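Local atomic coordinates of VgrG protein (Vibrio cholerae, PDB entry 4DTH), a protein that is an actin cross-linking toxin domain that binds ATP and magnesium and probably joins actin monomers to one another. Residues A[238-252]-A[310-322]. Sequence-based numbering, arbitrary orientation.
Sequences TAELAKKFGIYINEW and YSESLSKNVFQYF. With SO4 (sulfate ion), chain J.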
loop_
_atom_site.group_PDB
_atom_site.type_symbol
_atom_site.label_atom_id
_atom_site.label_comp_id
_atom_site.label_asym_id
_atom_site.label_seq_id
_atom_site.Cartn_x
_atom_site.Cartn_y
_atom_site.Cartn_z
ATOM N N THR A 238 4.796 9.605 -14.216
ATOM C CA THR A 238 4.112 10.678 -13.482
ATOM C C THR A 238 3.689 11.781 -14.466
ATOM O O THR A 238 2.548 12.244 -14.411
ATOM C CB THR A 238 4.959 11.181 -12.311
ATOM O OG1 THR A 238 5.216 10.079 -11.437
ATOM C CG2 THR A 238 4.246 12.280 -11.511
ATOM N N ALA A 239 4.601 12.170 -15.381
ATOM C CA ALA A 239 4.310 13.175 -16.396
ATOM C C ALA A 239 3.176 12.691 -17.319
ATOM O O ALA A 239 2.236 13.449 -17.579
ATOM C CB ALA A 239 5.567 13.493 -17.190
ATOM N N GLU A 240 3.212 11.396 -17.730
ATOM C CA GLU A 240 2.155 10.811 -18.567
ATOM C C GLU A 240 0.800 10.885 -17.866
ATOM O O GLU A 240 -0.185 11.320 -18.478
ATOM C CB GLU A 240 2.502 9.352 -18.930
ATOM C CG GLU A 240 1.426 8.619 -19.722
ATOM C CD GLU A 240 1.550 7.109 -19.651
ATOM O OE1 GLU A 240 2.497 6.557 -20.256
ATOM O OE2 GLU A 240 0.713 6.475 -18.969
ATOM N N LEU A 241 0.754 10.493 -16.582
ATOM C CA LEU A 241 -0.485 10.503 -15.804
ATOM C C LEU A 241 -0.990 11.910 -15.538
ATOM O O LEU A 241 -2.193 12.125 -15.592
ATOM C CB LEU A 241 -0.322 9.728 -14.492
ATOM C CG LEU A 241 -0.058 8.229 -14.643
ATOM C CD1 LEU A 241 0.350 7.631 -13.325
ATOM C CD2 LEU A 241 -1.272 7.503 -15.195
ATOM N N ALA A 242 -0.080 12.868 -15.278
ATOM C CA ALA A 242 -0.447 14.269 -15.029
ATOM C C ALA A 242 -1.118 14.850 -16.278
ATOM O O ALA A 242 -2.095 15.581 -16.162
ATOM C CB ALA A 242 0.793 15.083 -14.674
ATOM N N LYS A 243 -0.616 14.487 -17.465
ATOM C CA LYS A 243 -1.145 14.929 -18.752
ATOM C C LYS A 243 -2.483 14.246 -19.025
ATOM O O LYS A 243 -3.452 14.900 -19.430
ATOM C CB LYS A 243 -0.130 14.553 -19.839
ATOM C CG LYS A 243 0.056 15.595 -20.900
ATOM C CD LYS A 243 1.016 15.062 -21.955
ATOM C CE LYS A 243 0.368 15.036 -23.313
ATOM N NZ LYS A 243 1.228 14.372 -24.323
ATOM N N LYS A 244 -2.531 12.917 -18.807
ATOM C CA LYS A 244 -3.723 12.095 -19.039
ATOM C C LYS A 244 -4.897 12.528 -18.146
ATOM O O LYS A 244 -6.018 12.738 -18.647
ATOM C CB LYS A 244 -3.347 10.626 -18.749
ATOM C CG LYS A 244 -4.483 9.639 -18.670
ATOM C CD LYS A 244 -5.086 9.375 -20.011
ATOM C CE LYS A 244 -6.051 8.230 -19.962
ATOM N NZ LYS A 244 -6.814 8.144 -21.230
ATOM N N PHE A 245 -4.639 12.669 -16.838
ATOM C CA PHE A 245 -5.681 12.966 -15.856
ATOM C C PHE A 245 -5.851 14.436 -15.471
ATOM O O PHE A 245 -6.751 14.750 -14.696
ATOM C CB PHE A 245 -5.486 12.086 -14.615
ATOM C CG PHE A 245 -5.742 10.615 -14.860
ATOM C CD1 PHE A 245 -7.040 10.124 -14.959
ATOM C CD2 PHE A 245 -4.684 9.725 -15.009
ATOM C CE1 PHE A 245 -7.276 8.760 -15.181
ATOM C CE2 PHE A 245 -4.921 8.356 -15.221
ATOM C CZ PHE A 245 -6.213 7.886 -15.306
ATOM N N GLY A 246 -4.990 15.305 -15.992
ATOM C CA GLY A 246 -5.034 16.735 -15.689
ATOM C C GLY A 246 -4.755 16.988 -14.220
ATOM O O GLY A 246 -5.584 17.562 -13.516
ATOM N N ILE A 247 -3.586 16.525 -13.749
ATOM C CA ILE A 247 -3.217 16.629 -12.334
ATOM C C ILE A 247 -2.349 17.857 -12.093
ATOM O O ILE A 247 -1.363 18.045 -12.798
ATOM C CB ILE A 247 -2.495 15.331 -11.865
ATOM C CG1 ILE A 247 -3.375 14.075 -12.114
ATOM C CG2 ILE A 247 -2.086 15.424 -10.377
ATOM C CD1 ILE A 247 -2.632 12.735 -11.954
ATOM N N TYR A 248 -2.662 18.629 -11.031
ATOM C CA TYR A 248 -1.821 19.770 -10.652
ATOM C C TYR A 248 -0.625 19.203 -9.875
ATOM O O TYR A 248 -0.809 18.685 -8.771
ATOM C CB TYR A 248 -2.616 20.746 -9.766
ATOM C CG TYR A 248 -3.563 21.608 -10.567
ATOM C CD1 TYR A 248 -4.811 21.130 -10.962
ATOM C CD2 TYR A 248 -3.209 22.900 -10.941
ATOM C CE1 TYR A 248 -5.673 21.907 -11.735
ATOM C CE2 TYR A 248 -4.070 23.695 -11.695
ATOM C CZ TYR A 248 -5.298 23.191 -12.095
ATOM O OH TYR A 248 -6.151 23.975 -12.832
ATOM N N ILE A 249 0.583 19.265 -10.492
ATOM C CA ILE A 249 1.874 18.803 -9.936
ATOM C C ILE A 249 2.718 20.023 -9.665
ATOM O O ILE A 249 3.089 20.712 -10.616
ATOM C CB ILE A 249 2.672 17.858 -10.905
ATOM C CG1 ILE A 249 1.830 16.696 -11.464
ATOM C CG2 ILE A 249 4.018 17.392 -10.283
ATOM C CD1 ILE A 249 1.487 15.594 -10.515
ATOM N N ASN A 250 3.082 20.266 -8.386
ATOM C CA ASN A 250 3.926 21.414 -8.015
ATOM C C ASN A 250 3.264 22.692 -8.541
ATOM O O ASN A 250 2.099 22.932 -8.224
ATOM C CB ASN A 250 5.376 21.250 -8.542
ATOM C CG ASN A 250 6.410 21.106 -7.489
ATOM O OD1 ASN A 250 6.123 20.749 -6.338
ATOM N ND2 ASN A 250 7.645 21.309 -7.902
ATOM N N GLU A 251 3.940 23.404 -9.465
ATOM C CA GLU A 251 3.419 24.625 -10.073
ATOM C C GLU A 251 2.853 24.405 -11.489
ATOM O O GLU A 251 2.398 25.363 -12.104
ATOM C CB GLU A 251 4.473 25.747 -10.049
ATOM C CG GLU A 251 4.718 26.317 -8.659
ATOM C CD GLU A 251 5.856 27.317 -8.570
ATOM O OE1 GLU A 251 5.775 28.379 -9.229
ATOM O OE2 GLU A 251 6.819 27.047 -7.818
ATOM N N TRP A 252 2.847 23.144 -11.993
ATOM C CA TRP A 252 2.312 22.864 -13.332
ATOM C C TRP A 252 0.803 22.866 -13.313
ATOM O O TRP A 252 0.182 22.182 -12.489
ATOM C CB TRP A 252 2.809 21.523 -13.890
ATOM C CG TRP A 252 2.358 21.274 -15.299
ATOM C CD1 TRP A 252 2.848 21.862 -16.432
ATOM C CD2 TRP A 252 1.352 20.344 -15.731
ATOM N NE1 TRP A 252 2.196 21.368 -17.538
ATOM C CE2 TRP A 252 1.303 20.406 -17.143
ATOM C CE3 TRP A 252 0.515 19.427 -15.067
ATOM C CZ2 TRP A 252 0.442 19.604 -17.900
ATOM C CZ3 TRP A 252 -0.344 18.637 -15.819
ATOM C CH2 TRP A 252 -0.366 18.718 -17.221
ATOM N N TYR A 310 8.108 15.791 -22.853
ATOM C CA TYR A 310 7.096 16.651 -22.224
ATOM C C TYR A 310 7.502 18.098 -22.262
ATOM O O TYR A 310 8.687 18.396 -22.428
ATOM C CB TYR A 310 6.833 16.198 -20.782
ATOM C CG TYR A 310 6.267 14.798 -20.727
ATOM C CD1 TYR A 310 4.935 14.549 -21.056
ATOM C CD2 TYR A 310 7.086 13.706 -20.451
ATOM C CE1 TYR A 310 4.421 13.253 -21.069
ATOM C CE2 TYR A 310 6.584 12.404 -20.464
ATOM C CZ TYR A 310 5.253 12.184 -20.774
ATOM O OH TYR A 310 4.757 10.908 -20.806
ATOM N N SER A 311 6.521 19.001 -22.097
ATOM C CA SER A 311 6.778 20.441 -22.113
ATOM C C SER A 311 7.797 20.790 -21.044
ATOM O O SER A 311 7.960 20.019 -20.083
ATOM C CB SER A 311 5.486 21.202 -21.850
ATOM O OG SER A 311 5.070 21.009 -20.506
ATOM N N GLU A 312 8.482 21.935 -21.210
ATOM C CA GLU A 312 9.457 22.421 -20.236
ATOM C C GLU A 312 8.836 22.537 -18.842
ATOM O O GLU A 312 9.429 22.058 -17.880
ATOM C CB GLU A 312 10.089 23.765 -20.677
ATOM C CG GLU A 312 11.024 24.398 -19.643
ATOM C CD GLU A 312 12.198 23.583 -19.135
ATOM O OE1 GLU A 312 12.529 22.537 -19.741
ATOM O OE2 GLU A 312 12.826 24.018 -18.145
ATOM N N SER A 313 7.641 23.142 -18.747
ATOM C CA SER A 313 6.937 23.327 -17.477
ATOM C C SER A 313 6.595 21.997 -16.793
ATOM O O SER A 313 6.899 21.827 -15.618
ATOM C CB SER A 313 5.699 24.197 -17.644
ATOM O OG SER A 313 5.101 24.359 -16.367
ATOM N N LEU A 314 6.032 21.040 -17.543
ATOM C CA LEU A 314 5.707 19.744 -16.947
ATOM C C LEU A 314 6.980 19.011 -16.506
ATOM O O LEU A 314 7.013 18.505 -15.388
ATOM C CB LEU A 314 4.847 18.887 -17.894
ATOM C CG LEU A 314 4.387 17.512 -17.384
ATOM C CD1 LEU A 314 3.666 17.600 -16.006
ATOM C CD2 LEU A 314 3.519 16.829 -18.427
ATOM N N SER A 315 8.032 19.021 -17.351
ATOM C CA SER A 315 9.315 18.375 -17.060
ATOM C C SER A 315 9.971 18.946 -15.787
ATOM O O SER A 315 10.373 18.177 -14.922
ATOM C CB SER A 315 10.262 18.511 -18.249
ATOM O OG SER A 315 9.732 17.909 -19.419
ATOM N N LYS A 316 10.067 20.286 -15.686
ATOM C CA LYS A 316 10.665 21.006 -14.550
ATOM C C LYS A 316 9.885 20.728 -13.285
ATOM O O LYS A 316 10.483 20.448 -12.246
ATOM C CB LYS A 316 10.712 22.532 -14.845
ATOM C CG LYS A 316 11.223 23.424 -13.702
ATOM C CD LYS A 316 10.245 24.562 -13.377
ATOM C CE LYS A 316 10.667 25.314 -12.138
ATOM N NZ LYS A 316 9.520 25.593 -11.232
ATOM N N ASN A 317 8.544 20.802 -13.368
ATOM C CA ASN A 317 7.688 20.560 -12.220
ATOM C C ASN A 317 7.740 19.131 -11.685
ATOM O O ASN A 317 7.792 18.956 -10.473
ATOM C CB ASN A 317 6.273 21.054 -12.477
ATOM C CG ASN A 317 6.189 22.552 -12.292
ATOM O OD1 ASN A 317 6.219 23.048 -11.160
ATOM N ND2 ASN A 317 6.157 23.303 -13.392
ATOM N N VAL A 318 7.769 18.122 -12.574
ATOM C CA VAL A 318 7.862 16.711 -12.171
ATOM C C VAL A 318 9.252 16.481 -11.550
ATOM O O VAL A 318 9.344 15.894 -10.472
ATOM C CB VAL A 318 7.567 15.728 -13.349
ATOM C CG1 VAL A 318 7.967 14.290 -12.994
ATOM C CG2 VAL A 318 6.088 15.783 -13.759
ATOM N N PHE A 319 10.316 16.966 -12.221
ATOM C CA PHE A 319 11.684 16.821 -11.715
ATOM C C PHE A 319 11.825 17.420 -10.310
ATOM O O PHE A 319 12.245 16.700 -9.407
ATOM C CB PHE A 319 12.720 17.399 -12.703
ATOM C CG PHE A 319 14.149 17.113 -12.297
ATOM C CD1 PHE A 319 14.827 17.964 -11.430
ATOM C CD2 PHE A 319 14.805 15.971 -12.752
ATOM C CE1 PHE A 319 16.137 17.678 -11.024
ATOM C CE2 PHE A 319 16.119 15.693 -12.353
ATOM C CZ PHE A 319 16.775 16.551 -11.494
ATOM N N GLN A 320 11.417 18.695 -10.105
ATOM C CA GLN A 320 11.491 19.379 -8.804
ATOM C C GLN A 320 10.642 18.685 -7.739
ATOM O O GLN A 320 11.089 18.532 -6.600
ATOM C CB GLN A 320 11.075 20.863 -8.927
ATOM C CG GLN A 320 11.418 21.703 -7.676
ATOM C CD GLN A 320 10.672 23.019 -7.546
ATOM O OE1 GLN A 320 9.728 23.323 -8.283
ATOM N NE2 GLN A 320 11.062 23.820 -6.562
ATOM N N TYR A 321 9.414 18.266 -8.110
ATOM C CA TYR A 321 8.509 17.589 -7.207
ATOM C C TYR A 321 9.198 16.387 -6.550
ATOM O O TYR A 321 9.199 16.280 -5.326
ATOM C CB TYR A 321 7.238 17.142 -7.952
ATOM C CG TYR A 321 6.290 16.355 -7.080
ATOM C CD1 TYR A 321 5.465 16.996 -6.157
ATOM C CD2 TYR A 321 6.213 14.966 -7.174
ATOM C CE1 TYR A 321 4.595 16.273 -5.342
ATOM C CE2 TYR A 321 5.349 14.233 -6.364
ATOM C CZ TYR A 321 4.539 14.892 -5.452
ATOM O OH TYR A 321 3.682 14.181 -4.663
ATOM N N PHE A 322 9.785 15.504 -7.364
ATOM C CA PHE A 322 10.452 14.319 -6.840
ATOM C C PHE A 322 11.764 14.611 -6.116
ATOM O O PHE A 322 12.116 13.879 -5.193
ATOM C CB PHE A 322 10.595 13.242 -7.917
ATOM C CG PHE A 322 9.275 12.583 -8.247
ATOM C CD1 PHE A 322 8.524 11.955 -7.255
ATOM C CD2 PHE A 322 8.778 12.597 -9.547
ATOM C CE1 PHE A 322 7.292 11.355 -7.552
ATOM C CE2 PHE A 322 7.546 11.998 -9.846
ATOM C CZ PHE A 322 6.817 11.374 -8.846
HETATM S S SO4 J . 1.939 10.959 -23.520
HETATM O O1 SO4 J . 0.522 11.323 -23.572
HETATM O O2 SO4 J . 2.735 12.053 -24.077
HETATM O O3 SO4 J . 2.340 10.719 -22.131
HETATM O O4 SO4 J . 2.142 9.735 -24.309
#
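This is a largely apolar contact of a helix end and the loop after it against a second helix: Ala-239, Ile-249 and Trp-252, from helix 221-245 and its following loop, pack against Leu-314, Val-318 and Tyr-321 of helix 312-323. The short helical segments 238-245 and 312-322 cross at 124°, their axes 10.4 Å apart, and the chain turning back after Gly-246 brings the loop against the second helix. Leu-314 fills the gap between helix 238-245 and the loop: with CG trans to its backbone N (chi1 -178°), it lays CD1 over one face of the Trp-252 indole, a CH-pi contact 3.8 Å from the centroid of its six-membered ring, while CD2 reaches Ala-239. Ala-239 CB in turn makes a CH-pi contact over the Tyr-310 ring face, 3.6 Å from its centroid. The type II' turn from Ile-249 to Trp-252 is tied to the helix by Glu-251 N, which donates to Asn-317 OD1 (2.9 Å) from above the carbonyl plane. Asn-317 ND2 donates to Ser-313 O (2.8 Å), and the two bonds together set the rotation of the amide. At the solvent side, Lys-243 NZ and Tyr-310 OH both hold a sulfate, likely a crystallisation additive. Glu-257 accepts from Trp-252 NE1 and is hydrogen-bonded to Ser-311, the N-cap of helix 312-323, whose OG accepts from Leu-314 N. Helix 269-275 touches Thr-238, and helix 292-307 touches Ser-315 and Phe-319.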